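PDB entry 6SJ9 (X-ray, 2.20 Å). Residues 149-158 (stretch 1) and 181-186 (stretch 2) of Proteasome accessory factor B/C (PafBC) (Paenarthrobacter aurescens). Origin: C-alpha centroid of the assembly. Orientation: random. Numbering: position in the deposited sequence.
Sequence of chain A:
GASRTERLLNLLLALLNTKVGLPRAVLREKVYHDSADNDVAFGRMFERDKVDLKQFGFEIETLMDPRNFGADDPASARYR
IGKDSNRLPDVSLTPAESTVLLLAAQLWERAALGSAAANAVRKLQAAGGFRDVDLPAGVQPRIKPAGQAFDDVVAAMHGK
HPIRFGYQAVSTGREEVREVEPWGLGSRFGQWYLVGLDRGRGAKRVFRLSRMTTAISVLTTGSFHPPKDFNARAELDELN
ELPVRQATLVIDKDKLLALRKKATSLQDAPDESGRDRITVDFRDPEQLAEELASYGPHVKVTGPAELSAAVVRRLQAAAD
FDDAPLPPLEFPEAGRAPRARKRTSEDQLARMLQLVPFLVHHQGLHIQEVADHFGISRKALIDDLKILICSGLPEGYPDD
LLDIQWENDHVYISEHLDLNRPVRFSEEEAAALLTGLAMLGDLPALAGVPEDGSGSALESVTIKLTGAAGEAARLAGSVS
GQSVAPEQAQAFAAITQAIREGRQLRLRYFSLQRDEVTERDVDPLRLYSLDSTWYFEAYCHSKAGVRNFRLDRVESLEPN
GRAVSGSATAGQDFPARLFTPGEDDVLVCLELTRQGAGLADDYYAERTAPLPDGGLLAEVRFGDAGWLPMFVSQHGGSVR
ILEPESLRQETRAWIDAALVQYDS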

# COMPACT_ATOMS: atom_id res chain seq x y z
N ALA A 149 9.69 11.66 11.77
CA ALA A 149 10.64 11.00 12.68
C ALA A 149 11.64 10.18 11.91
O ALA A 149 12.85 10.14 12.23
CB ALA A 149 9.88 10.11 13.67
N PHE A 150 11.17 9.54 10.85
CA PHE A 150 12.08 8.85 9.96
C PHE A 150 13.06 9.81 9.33
O PHE A 150 14.26 9.52 9.26
CB PHE A 150 11.31 8.11 8.88
CG PHE A 150 11.88 6.79 8.56
CD1 PHE A 150 12.86 6.68 7.61
CD2 PHE A 150 11.43 5.66 9.21
CE1 PHE A 150 13.41 5.45 7.32
CE2 PHE A 150 11.96 4.41 8.94
CZ PHE A 150 12.96 4.32 7.99
N ASP A 151 12.54 10.91 8.73
CA ASP A 151 13.43 11.88 8.13
C ASP A 151 14.44 12.42 9.14
O ASP A 151 15.59 12.67 8.77
CB ASP A 151 12.66 13.06 7.51
CG ASP A 151 11.81 12.66 6.26
OD1 ASP A 151 11.96 11.54 5.69
OD2 ASP A 151 11.00 13.51 5.81
N ASP A 152 14.03 12.59 10.40
CA ASP A 152 14.92 13.23 11.37
C ASP A 152 16.06 12.30 11.79
O ASP A 152 17.22 12.72 11.84
CB ASP A 152 14.13 13.69 12.59
CG ASP A 152 13.27 14.87 12.27
OD1 ASP A 152 13.65 15.71 11.41
OD2 ASP A 152 12.24 14.99 12.95
N VAL A 153 15.74 11.02 12.01
CA VAL A 153 16.79 10.05 12.34
C VAL A 153 17.75 9.91 11.17
O VAL A 153 18.97 9.91 11.35
CB VAL A 153 16.18 8.70 12.74
CG1 VAL A 153 17.29 7.62 12.84
CG2 VAL A 153 15.54 8.84 14.11
N VAL A 154 17.22 9.78 9.95
CA VAL A 154 18.06 9.67 8.76
C VAL A 154 18.93 10.93 8.61
O VAL A 154 20.09 10.84 8.20
CB VAL A 154 17.17 9.48 7.49
CG1 VAL A 154 17.94 9.70 6.23
CG2 VAL A 154 16.59 8.03 7.43
N ALA A 155 18.36 12.10 8.86
CA ALA A 155 19.11 13.36 8.76
C ALA A 155 20.17 13.43 9.86
O ALA A 155 21.31 13.78 9.59
CB ALA A 155 18.14 14.59 8.85
N ALA A 156 19.82 13.00 11.07
CA ALA A 156 20.78 12.99 12.16
C ALA A 156 21.99 12.11 11.81
O ALA A 156 23.15 12.49 12.03
CB ALA A 156 20.07 12.50 13.42
N MSE A 157 21.74 10.93 11.27
CA MSE A 157 22.85 10.03 10.96
C MSE A 157 23.67 10.57 9.82
O MSE A 157 24.88 10.41 9.82
CB MSE A 157 22.36 8.60 10.57
CG MSE A 157 21.43 7.97 11.55
SE MSE A 157 21.11 5.98 11.18
CE MSE A 157 19.79 6.25 9.72
N HIS A 158 23.00 11.15 8.81
CA HIS A 158 23.73 11.70 7.68
C HIS A 158 24.63 12.84 8.13
O HIS A 158 25.79 12.94 7.71
CB HIS A 158 22.79 12.18 6.56
CG HIS A 158 23.51 12.64 5.31
ND1 HIS A 158 23.26 13.86 4.69
CD2 HIS A 158 24.47 12.03 4.57
CE1 HIS A 158 24.06 13.99 3.64
NE2 HIS A 158 24.81 12.90 3.55
N GLU A 181 22.77 8.85 20.34
CA GLU A 181 23.51 8.89 19.10
C GLU A 181 22.97 7.78 18.19
O GLU A 181 23.18 6.58 18.49
CB GLU A 181 25.00 8.70 19.39
CG GLU A 181 25.56 9.84 20.30
CD GLU A 181 26.97 9.59 20.82
OE1 GLU A 181 27.59 8.57 20.44
OE2 GLU A 181 27.46 10.41 21.62
N PRO A 182 22.28 8.11 17.09
CA PRO A 182 21.53 7.07 16.34
C PRO A 182 22.45 6.22 15.48
O PRO A 182 23.26 6.75 14.72
CB PRO A 182 20.56 7.87 15.48
CG PRO A 182 21.32 9.27 15.30
CD PRO A 182 21.96 9.49 16.64
N TRP A 183 22.36 4.90 15.65
CA TRP A 183 23.13 3.95 14.84
C TRP A 183 22.32 3.33 13.72
O TRP A 183 22.87 3.00 12.65
CB TRP A 183 23.68 2.81 15.67
CG TRP A 183 24.61 3.22 16.75
CD1 TRP A 183 25.10 4.47 17.01
CD2 TRP A 183 25.17 2.35 17.75
NE1 TRP A 183 25.96 4.42 18.11
CE2 TRP A 183 25.99 3.13 18.59
CE3 TRP A 183 25.05 0.99 18.02
CZ2 TRP A 183 26.70 2.59 19.67
CZ3 TRP A 183 25.75 0.46 19.10
CH2 TRP A 183 26.57 1.26 19.90
N GLY A 184 21.03 3.15 13.93
CA GLY A 184 20.24 2.53 12.89
C GLY A 184 18.77 2.52 13.22
O GLY A 184 18.36 2.69 14.36
N LEU A 185 18.00 2.39 12.16
CA LEU A 185 16.58 2.11 12.21
C LEU A 185 16.35 0.67 11.75
O LEU A 185 17.06 0.14 10.89
CB LEU A 185 15.82 3.06 11.32
CG LEU A 185 15.77 4.52 11.77
CD1 LEU A 185 15.42 5.35 10.59
CD2 LEU A 185 14.69 4.67 12.85
N GLY A 186 15.30 0.06 12.28
CA GLY A 186 15.08 -1.34 11.98
C GLY A 186 13.63 -1.74 12.15
O GLY A 186 12.88 -1.11 12.90

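A helix laid across a β-strand is often held mainly by apolar packing, because the backbone polar groups of each element are largely used within its own helix or sheet. Residues 149-158 and 181-186 of PafBC illustrate the principle. Within the helical stretch, i to i+4 bonds such as Met157 N to Val153 O at 3.0 Å engage the backbone, and no hydrogen bond crosses to the strand. The two axes approach to 8.4 Å, with their N-to-C directions 111° apart, and the contact buries 360 Å² summed over both sides.

Along the strand, Glu181 stays out of reach, and contact begins at Pro182, whose CA-to-CB bond points toward the helix. Its CG lies 3.9 Å from Ala156 CB and 4.0 Å from Met157 CG, while its CB sits 4.2 Å from Val153 CG1. The methyl of Ala156 meets the proline ring. Here the backbones come nearest, the CA atoms of Pro182 and Met157 being 6.3 Å apart.

The CA-to-CB bond of Trp183 points away from the helix, and the residue contributes backbone instead: its O lies 3.8 Å from SE of Met157, a selenomethionine. Met157 SE is also 3.9 Å from Gly184 N, so the long, polarizable side chain packs along the strand's main chain. Gly184 has no side chain of its own to offer.

Leu185 points back toward the helix and has more area covered than any other residue of either stretch. Its CG meets Val153 CG1 at 3.6 Å, so that Val153 touches both Pro182 and Leu185. Leu185 CD1 sits over one face of the Phe150 ring, 3.8 Å from the ring centroid and 14° off the normal, a CH-π contact in which a weakly polarized methyl meets the π cloud. Leu185 CD1 also reaches Val154 CG2 at 4.3 Å. Gly186 makes no contact, and the interface ends with the leucine.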